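Local coordinates for iron-regulated outer membrane protein (Neisseria meningitidis, PDB 4B7O) that imports iron across the outer membrane as a TonB-dependent transporter, probably in siderophore-bound form, at residues Q76-T81 and G186-S191; D475-S480 and V578-N583. All blocks are in the same frame, centred on the assembly; numbering follows the deposited sequence.

Contact 1 (Q76-T81 and G186-S191); sequences QKDEST and GVRLNS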
ATOM      1  N   GLN A  76       6.695  15.675 -11.056  1.00 42.09           N
ATOM      2  CA  GLN A  76       5.504  16.176 -10.359  1.00 44.76           C
ATOM      3  C   GLN A  76       5.635  16.291  -8.873  1.00 45.71           C
ATOM      4  O   GLN A  76       5.160  17.246  -8.281  1.00 48.47           O
ATOM      5  CB  GLN A  76       4.312  15.296 -10.605  1.00 51.30           C
ATOM      6  CG  GLN A  76       3.488  15.762 -11.781  1.00 58.87           C
ATOM      7  CD  GLN A  76       2.646  14.643 -12.342  1.00 64.96           C
ATOM      8  OE1 GLN A  76       2.379  13.625 -11.668  1.00 68.63           O
ATOM      9  NE2 GLN A  76       2.213  14.819 -13.583  1.00 60.72           N
ATOM     10  N   LYS A  77       6.257  15.300  -8.260  1.00 41.87           N
ATOM     11  CA  LYS A  77       6.537  15.327  -6.846  1.00 39.69           C
ATOM     12  C   LYS A  77       7.433  16.532  -6.440  1.00 39.63           C
ATOM     13  O   LYS A  77       7.227  17.150  -5.420  1.00 42.58           O
ATOM     14  CB  LYS A  77       7.186  14.013  -6.506  1.00 40.57           C
ATOM     15  CG  LYS A  77       6.958  13.541  -5.102  1.00 42.27           C
ATOM     16  CD  LYS A  77       7.158  12.049  -5.064  1.00 41.75           C
ATOM     17  CE  LYS A  77       8.401  11.620  -5.844  1.00 47.26           C
ATOM     18  NZ  LYS A  77       9.651  11.994  -5.116  1.00 52.66           N
ATOM     19  N   ASP A  78       8.362  16.919  -7.296  1.00 35.17           N
ATOM     20  CA  ASP A  78       9.197  18.026  -7.020  1.00 38.01           C
ATOM     21  C   ASP A  78       8.398  19.307  -6.930  1.00 38.46           C
ATOM     22  O   ASP A  78       8.841  20.264  -6.365  1.00 42.68           O
ATOM     23  CB  ASP A  78      10.259  18.152  -8.121  1.00 41.58           C
ATOM     24  CG  ASP A  78      11.417  17.176  -7.934  1.00 41.67           C
ATOM     25  OD1 ASP A  78      11.463  16.531  -6.881  1.00 45.35           O
ATOM     26  OD2 ASP A  78      12.263  17.022  -8.837  1.00 48.96           O
ATOM     27  N   GLU A  79       7.210  19.326  -7.491  1.00 43.69           N
ATOM     28  CA  GLU A  79       6.393  20.544  -7.506  1.00 41.78           C
ATOM     29  C   GLU A  79       5.431  20.540  -6.382  1.00 35.58           C
ATOM     30  O   GLU A  79       4.641  21.421  -6.261  1.00 47.16           O
ATOM     31  CB  GLU A  79       5.628  20.659  -8.843  1.00 38.24           C
ATOM     32  CG  GLU A  79       6.596  20.713 -10.024  1.00 36.73           C
ATOM     33  CD  GLU A  79       5.879  20.949 -11.337  1.00 44.45           C
ATOM     34  OE1 GLU A  79       4.730  21.422 -11.285  1.00 52.72           O
ATOM     35  OE2 GLU A  79       6.447  20.674 -12.423  1.00 48.47           O
ATOM     36  N   SER A  80       5.450  19.503  -5.576  1.00 38.18           N
ATOM     37  CA  SER A  80       4.461  19.346  -4.521  1.00 36.87           C
ATOM     38  C   SER A  80       5.094  19.514  -3.135  1.00 39.82           C
ATOM     39  O   SER A  80       6.314  19.426  -2.929  1.00 47.38           O
ATOM     40  CB  SER A  80       3.845  17.959  -4.646  1.00 38.42           C
ATOM     41  OG  SER A  80       3.158  17.531  -3.484  1.00 40.28           O
ATOM     42  N   THR A  81       4.247  19.708  -2.161  1.00 39.36           N
ATOM     43  CA  THR A  81       4.720  19.971  -0.835  1.00 36.48           C
ATOM     44  C   THR A  81       4.561  18.723   0.079  1.00 38.67           C
ATOM     45  O   THR A  81       5.045  18.679   1.210  1.00 38.46           O
ATOM     46  CB  THR A  81       3.979  21.182  -0.395  1.00 40.12           C
ATOM     47  OG1 THR A  81       4.871  22.020   0.326  1.00 51.41           O
ATOM     48  CG2 THR A  81       2.739  20.833   0.342  1.00 40.37           C
ATOM     49  N   GLY A 186      25.369  14.868 -10.207  1.00 37.75           N
ATOM     50  CA  GLY A 186      24.857  15.991  -9.457  1.00 38.07           C
ATOM     51  C   GLY A 186      24.624  15.755  -7.979  1.00 36.99           C
ATOM     52  O   GLY A 186      24.721  14.622  -7.481  1.00 37.61           O
ATOM     53  N   VAL A 187      24.246  16.838  -7.305  1.00 36.57           N
ATOM     54  CA  VAL A 187      23.711  16.819  -5.950  1.00 35.88           C
ATOM     55  C   VAL A 187      22.269  17.442  -5.895  1.00 38.06           C
ATOM     56  O   VAL A 187      21.923  18.369  -6.616  1.00 41.25           O
ATOM     57  CB  VAL A 187      24.644  17.626  -5.020  1.00 38.13           C
ATOM     58  CG1 VAL A 187      24.175  17.542  -3.565  1.00 35.05           C
ATOM     59  CG2 VAL A 187      26.083  17.139  -5.140  1.00 32.37           C
ATOM     60  N   ARG A 188      21.423  16.912  -5.042  1.00 39.15           N
ATOM     61  CA  ARG A 188      20.143  17.525  -4.842  1.00 39.95           C
ATOM     62  C   ARG A 188      20.004  17.772  -3.368  1.00 41.02           C
ATOM     63  O   ARG A 188      20.229  16.859  -2.588  1.00 43.90           O
ATOM     64  CB  ARG A 188      19.087  16.580  -5.291  1.00 38.45           C
ATOM     65  CG  ARG A 188      17.710  17.180  -5.245  1.00 41.79           C
ATOM     66  CD  ARG A 188      16.709  16.048  -5.215  1.00 35.81           C
ATOM     67  NE  ARG A 188      15.341  16.529  -5.381  1.00 34.97           N
ATOM     68  CZ  ARG A 188      14.410  16.442  -4.430  1.00 32.42           C
ATOM     69  NH1 ARG A 188      14.713  15.951  -3.220  1.00 29.93           N
ATOM     70  NH2 ARG A 188      13.190  16.881  -4.687  1.00 27.18           N
ATOM     71  N   LEU A 189      19.692  18.999  -2.969  1.00 38.40           N
ATOM     72  CA  LEU A 189      19.340  19.220  -1.564  1.00 42.35           C
ATOM     73  C   LEU A 189      17.890  19.568  -1.519  1.00 41.92           C
ATOM     74  O   LEU A 189      17.361  20.169  -2.484  1.00 44.99           O
ATOM     75  CB  LEU A 189      20.155  20.349  -0.918  1.00 41.23           C
ATOM     76  CG  LEU A 189      21.658  20.274  -1.162  1.00 50.24           C
ATOM     77  CD1 LEU A 189      22.269  21.673  -1.237  1.00 48.59           C
ATOM     78  CD2 LEU A 189      22.341  19.368  -0.143  1.00 43.46           C
ATOM     79  N   ASN A 190      17.238  19.247  -0.411  1.00 38.77           N
ATOM     80  CA  ASN A 190      15.871  19.774  -0.236  1.00 39.95           C
ATOM     81  C   ASN A 190      15.514  20.184   1.212  1.00 36.90           C
ATOM     82  O   ASN A 190      16.132  19.757   2.138  1.00 38.98           O
ATOM     83  CB  ASN A 190      14.870  18.764  -0.788  1.00 38.35           C
ATOM     84  CG  ASN A 190      14.627  17.639   0.171  1.00 37.65           C
ATOM     85  OD1 ASN A 190      15.463  16.759   0.323  1.00 40.87           O
ATOM     86  ND2 ASN A 190      13.524  17.708   0.876  1.00 35.76           N
ATOM     87  N   SER A 191      14.489  20.992   1.400  1.00 41.22           N
ATOM     88  CA  SER A 191      14.041  21.393   2.740  1.00 39.74           C
ATOM     89  C   SER A 191      12.576  21.616   2.711  1.00 35.96           C
ATOM     90  O   SER A 191      12.034  21.983   1.670  1.00 40.48           O
ATOM     91  CB  SER A 191      14.650  22.750   3.081  1.00 45.89           C
ATOM     92  OG  SER A 191      15.861  22.568   3.770  1.00 49.69           O
TER

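Contact 2 (D475-S480 and V578-N583); sequences DGKTVS and VREAVN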
ATOM      1  N   ASP A 475       3.040 -23.474  15.804  1.00 51.13           N
ATOM      2  CA  ASP A 475       3.061 -24.749  16.522  1.00 52.56           C
ATOM      3  C   ASP A 475       3.647 -25.846  15.654  1.00 48.19           C
ATOM      4  O   ASP A 475       3.415 -27.020  15.903  1.00 55.89           O
ATOM      5  CB  ASP A 475       1.665 -25.125  17.044  1.00 50.86           C
ATOM      6  CG  ASP A 475       0.603 -25.129  15.942  1.00 62.85           C
ATOM      7  OD1 ASP A 475       0.969 -25.024  14.731  1.00 62.24           O
ATOM      8  OD2 ASP A 475      -0.599 -25.262  16.296  1.00 61.32           O
ATOM      9  N   GLY A 476       4.411 -25.466  14.631  1.00 52.25           N
ATOM     10  CA  GLY A 476       4.973 -26.435  13.682  1.00 50.08           C
ATOM     11  C   GLY A 476       4.000 -27.021  12.670  1.00 48.92           C
ATOM     12  O   GLY A 476       4.425 -27.662  11.716  1.00 51.07           O
ATOM     13  N   LYS A 477       2.698 -26.790  12.867  1.00 54.60           N
ATOM     14  CA  LYS A 477       1.634 -27.353  12.002  1.00 55.52           C
ATOM     15  C   LYS A 477       1.582 -26.723  10.617  1.00 56.49           C
ATOM     16  O   LYS A 477       1.448 -25.488  10.468  1.00 60.86           O
ATOM     17  CB  LYS A 477       0.265 -27.238  12.663  1.00 52.81           C
ATOM     18  CG  LYS A 477      -0.855 -27.762  11.773  1.00 56.25           C
ATOM     19  CD  LYS A 477      -2.196 -27.335  12.362  1.00 58.77           C
ATOM     20  CE  LYS A 477      -3.372 -28.183  11.889  1.00 55.54           C
ATOM     21  NZ  LYS A 477      -4.576 -27.611  12.582  1.00 56.70           N
ATOM     22  N   THR A 478       1.711 -27.585   9.616  1.00 55.89           N
ATOM     23  CA  THR A 478       1.752 -27.195   8.214  1.00 53.85           C
ATOM     24  C   THR A 478       0.419 -27.373   7.533  1.00 56.50           C
ATOM     25  O   THR A 478      -0.471 -28.011   8.085  1.00 62.44           O
ATOM     26  CB  THR A 478       2.818 -27.972   7.495  1.00 51.63           C
ATOM     27  OG1 THR A 478       4.060 -27.509   8.012  1.00 57.73           O
ATOM     28  CG2 THR A 478       2.806 -27.688   6.053  1.00 53.63           C
ATOM     29  N   VAL A 479       0.258 -26.751   6.370  1.00 52.25           N
ATOM     30  CA  VAL A 479      -0.940 -26.917   5.542  1.00 45.79           C
ATOM     31  C   VAL A 479      -0.659 -26.202   4.268  1.00 45.32           C
ATOM     32  O   VAL A 479      -0.199 -25.050   4.311  1.00 44.36           O
ATOM     33  CB  VAL A 479      -2.170 -26.232   6.110  1.00 48.17           C
ATOM     34  CG1 VAL A 479      -3.270 -26.241   5.052  1.00 42.11           C
ATOM     35  CG2 VAL A 479      -2.612 -26.908   7.404  1.00 41.11           C
ATOM     36  N   SER A 480      -0.910 -26.906   3.164  1.00 42.18           N
ATOM     37  CA  SER A 480      -0.765 -26.420   1.799  1.00 44.77           C
ATOM     38  C   SER A 480      -2.070 -26.373   0.981  1.00 46.33           C
ATOM     39  O   SER A 480      -3.140 -26.851   1.402  1.00 40.62           O
ATOM     40  CB  SER A 480       0.243 -27.249   1.023  1.00 46.03           C
ATOM     41  OG  SER A 480       1.530 -27.184   1.607  1.00 51.61           O
ATOM     42  N   VAL A 578      -6.393 -22.705  21.679  1.00 55.42           N
ATOM     43  CA  VAL A 578      -5.648 -22.994  20.467  1.00 59.70           C
ATOM     44  C   VAL A 578      -6.700 -22.614  19.427  1.00 69.63           C
ATOM     45  O   VAL A 578      -7.742 -23.273  19.317  1.00 65.14           O
ATOM     46  CB  VAL A 578      -5.271 -24.506  20.379  1.00 63.01           C
ATOM     47  CG1 VAL A 578      -4.763 -24.930  18.992  1.00 64.65           C
ATOM     48  CG2 VAL A 578      -4.228 -24.874  21.440  1.00 67.87           C
ATOM     49  N   ARG A 579      -6.471 -21.538  18.686  1.00 63.30           N
ATOM     50  CA  ARG A 579      -7.425 -21.165  17.667  1.00 54.51           C
ATOM     51  C   ARG A 579      -6.817 -21.483  16.343  1.00 59.03           C
ATOM     52  O   ARG A 579      -5.609 -21.643  16.310  1.00 65.32           O
ATOM     53  CB  ARG A 579      -7.781 -19.715  17.809  1.00 49.67           C
ATOM     54  CG  ARG A 579      -8.869 -19.579  18.861  1.00 53.27           C
ATOM     55  CD  ARG A 579      -9.060 -18.129  19.215  1.00 54.03           C
ATOM     56  NE  ARG A 579      -7.809 -17.395  19.020  1.00 60.25           N
ATOM     57  CZ  ARG A 579      -7.702 -16.075  19.161  1.00 69.51           C
ATOM     58  NH1 ARG A 579      -8.790 -15.372  19.499  1.00 62.49           N
ATOM     59  NH2 ARG A 579      -6.522 -15.463  18.959  1.00 62.04           N
ATOM     60  N   GLU A 580      -7.607 -21.621  15.262  1.00 52.68           N
ATOM     61  CA  GLU A 580      -6.984 -21.895  13.959  1.00 51.71           C
ATOM     62  C   GLU A 580      -7.542 -21.079  12.782  1.00 56.09           C
ATOM     63  O   GLU A 580      -8.719 -20.707  12.776  1.00 55.53           O
ATOM     64  CB  GLU A 580      -6.941 -23.401  13.669  1.00 52.22           C
ATOM     65  CG  GLU A 580      -8.042 -24.188  14.374  1.00 52.97           C
ATOM     66  CD  GLU A 580      -8.328 -25.508  13.698  1.00 52.68           C
ATOM     67  OE1 GLU A 580      -7.405 -26.103  13.101  1.00 53.95           O
ATOM     68  OE2 GLU A 580      -9.485 -25.950  13.746  1.00 53.58           O
ATOM     69  N   ALA A 581      -6.682 -20.753  11.819  1.00 54.46           N
ATOM     70  CA  ALA A 581      -7.114 -20.028  10.616  1.00 56.02           C
ATOM     71  C   ALA A 581      -8.097 -20.916   9.856  1.00 53.83           C
ATOM     72  O   ALA A 581      -7.867 -22.101   9.717  1.00 56.02           O
ATOM     73  CB  ALA A 581      -5.925 -19.667   9.738  1.00 47.29           C
ATOM     74  N   VAL A 582      -9.204 -20.340   9.418  1.00 55.30           N
ATOM     75  CA  VAL A 582     -10.219 -21.035   8.631  1.00 51.68           C
ATOM     76  C   VAL A 582     -10.748 -20.131   7.555  1.00 50.33           C
ATOM     77  O   VAL A 582     -10.739 -18.909   7.712  1.00 54.00           O
ATOM     78  CB  VAL A 582     -11.477 -21.389   9.456  1.00 56.90           C
ATOM     79  CG1 VAL A 582     -11.281 -22.720  10.129  1.00 60.73           C
ATOM     80  CG2 VAL A 582     -11.876 -20.288  10.438  1.00 45.48           C
ATOM     81  N   ASN A 583     -11.215 -20.730   6.468  1.00 47.07           N
ATOM     82  CA  ASN A 583     -12.024 -19.999   5.497  1.00 43.81           C
ATOM     83  C   ASN A 583     -13.400 -19.778   6.107  1.00 42.27           C
ATOM     84  O   ASN A 583     -14.033 -20.712   6.500  1.00 46.89           O
ATOM     85  CB  ASN A 583     -12.078 -20.807   4.215  1.00 41.53           C
ATOM     86  CG  ASN A 583     -10.697 -21.202   3.742  1.00 44.08           C
ATOM     87  OD1 ASN A 583     -10.282 -22.351   3.905  1.00 50.21           O
ATOM     88  ND2 ASN A 583      -9.941 -20.243   3.230  1.00 42.03           N
TER

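Contact 1 (Q76-T81 and G186-S191)
Arg188 reaches from a barrel strand to the carboxylate of Asp78, and almost the whole gap between the segments is crossed by its side chain. Arg188 CB points toward 76-81 but still lies 7.8 Å from Asp78 OD1. CG sits anti to the backbone N (chi1 -174°), which aims the chain away from its own strand, and the extended run from CG to NE spends its full length on reach: Arg188 CD is 5.5 Å from Asp78 OD1. On the way the side chain touches Asn742 and Lys744 of the neighbouring strand 736-744. Arg188 NE comes no nearer than 4.2 Å to Asp78 OD1; it is buried and has no hydrogen-bond partner. Arg188 CZ follows at 3.8 Å from Asp78 OD1, and Arg188 NH2 makes the real contact, a salt bridge of 2.8 Å to that oxygen. The 124° angle at the hydrogen makes its hydrogen-bond component weak. The bridge is one-sided, for Asp78 OD2 stays 4.3 Å from Arg188 NH2, although the carboxylate and guanidinium planes are only 21° apart. The oxygen approaches the guanidinium obliquely.

This is a plug-to-barrel link of the TonB-dependent receptor fold: Asp78 belongs to the plug folded inside the barrel, whereas strand 185-194 is the first barrel strand and closes the cylinder by pairing with the last, 736-744. Asp78 stands in a type I beta turn, Lys77 to Ser80, continuous with a short helix, and its side chain meets the arginine from the opposite direction. The same turn has further barrel partners: Asp78 O accepts from Asn708, and Glu79 forms salt bridges with Lys698 and Arg646. Lys77 NZ, which donates to Pro141 O, lies 6.0 Å from Arg188 NH2 and adds positive charge that the buried carboxylate probably helps to offset.

Contact 2 (D475-S480 and V578-N583)
Lys477 and Glu580 cross obliquely, each directed toward the other's segment and joined at their charged ends by a salt bridge of 3.2 Å between Lys477 NZ and Glu580 OE1. The lysine is drawn out straight: CG lies anti to the backbone N (chi1 178°) and every later torsion is extended. It covers 6.2 Å from Lys477 CA to Lys477 NZ, and the glutamate side chain makes up the rest of the 10.4 Å between Lys477 CA and Glu580 CA. The glutamate is also extended beyond CG, but its first torsion, 27°, is away from a staggered value. The exact position of Glu580 OE1 is somewhat doubtful, since it is crowded by another atom, and the pair counts as a salt bridge without a hydrogen bond. Glu580 OE2 is turned away, 5.3 Å from Lys477 NZ.

Both residues lie at one rim of the transporter barrel, probably the extracellular one, where strands run on into loops: Lys477 is in the connection entering strand 478-493, and Glu580 is near the start of strand 578-600. Three other barrel strands separate these two in the sheet order, so the bridge ties the loop leading into one strand to the beginning of another that is not its neighbour. Short strand 525-528 helps to fill the interval, pairing in parallel with 578-600 and being touched by Lys477 through Ser527. The stronger polar partners are there and beyond: Lys477 NZ donates to Ile528 O, and Glu580 OE2 accepts from Gln570 NE2. The base of the lysine is held by an Asx turn, in which Lys477 N donates over 3.1 Å to Asp475 OD1, approaching from above the carboxylate plane, 41° out of it.

Contact 1 and contact 2 occupy opposite sides of the chain's centre, their own centres 48 Å apart and their nearest atoms about 37 Å from each other. They follow in series along the chain: 76-81 pairs with 186-191 before 475-480 and 578-583 come into play. What they share is the transmembrane barrel, entered by contact 1 at its first strand, 185-194, and by contact 2 at strands 478-493 and 578-600. Their roles in the architecture differ. The first joins the interior plug to the wall near the barrel's closing seam; the second ties a loop to the start of a non-adjacent strand at the rim, probably on the outer face of the membrane.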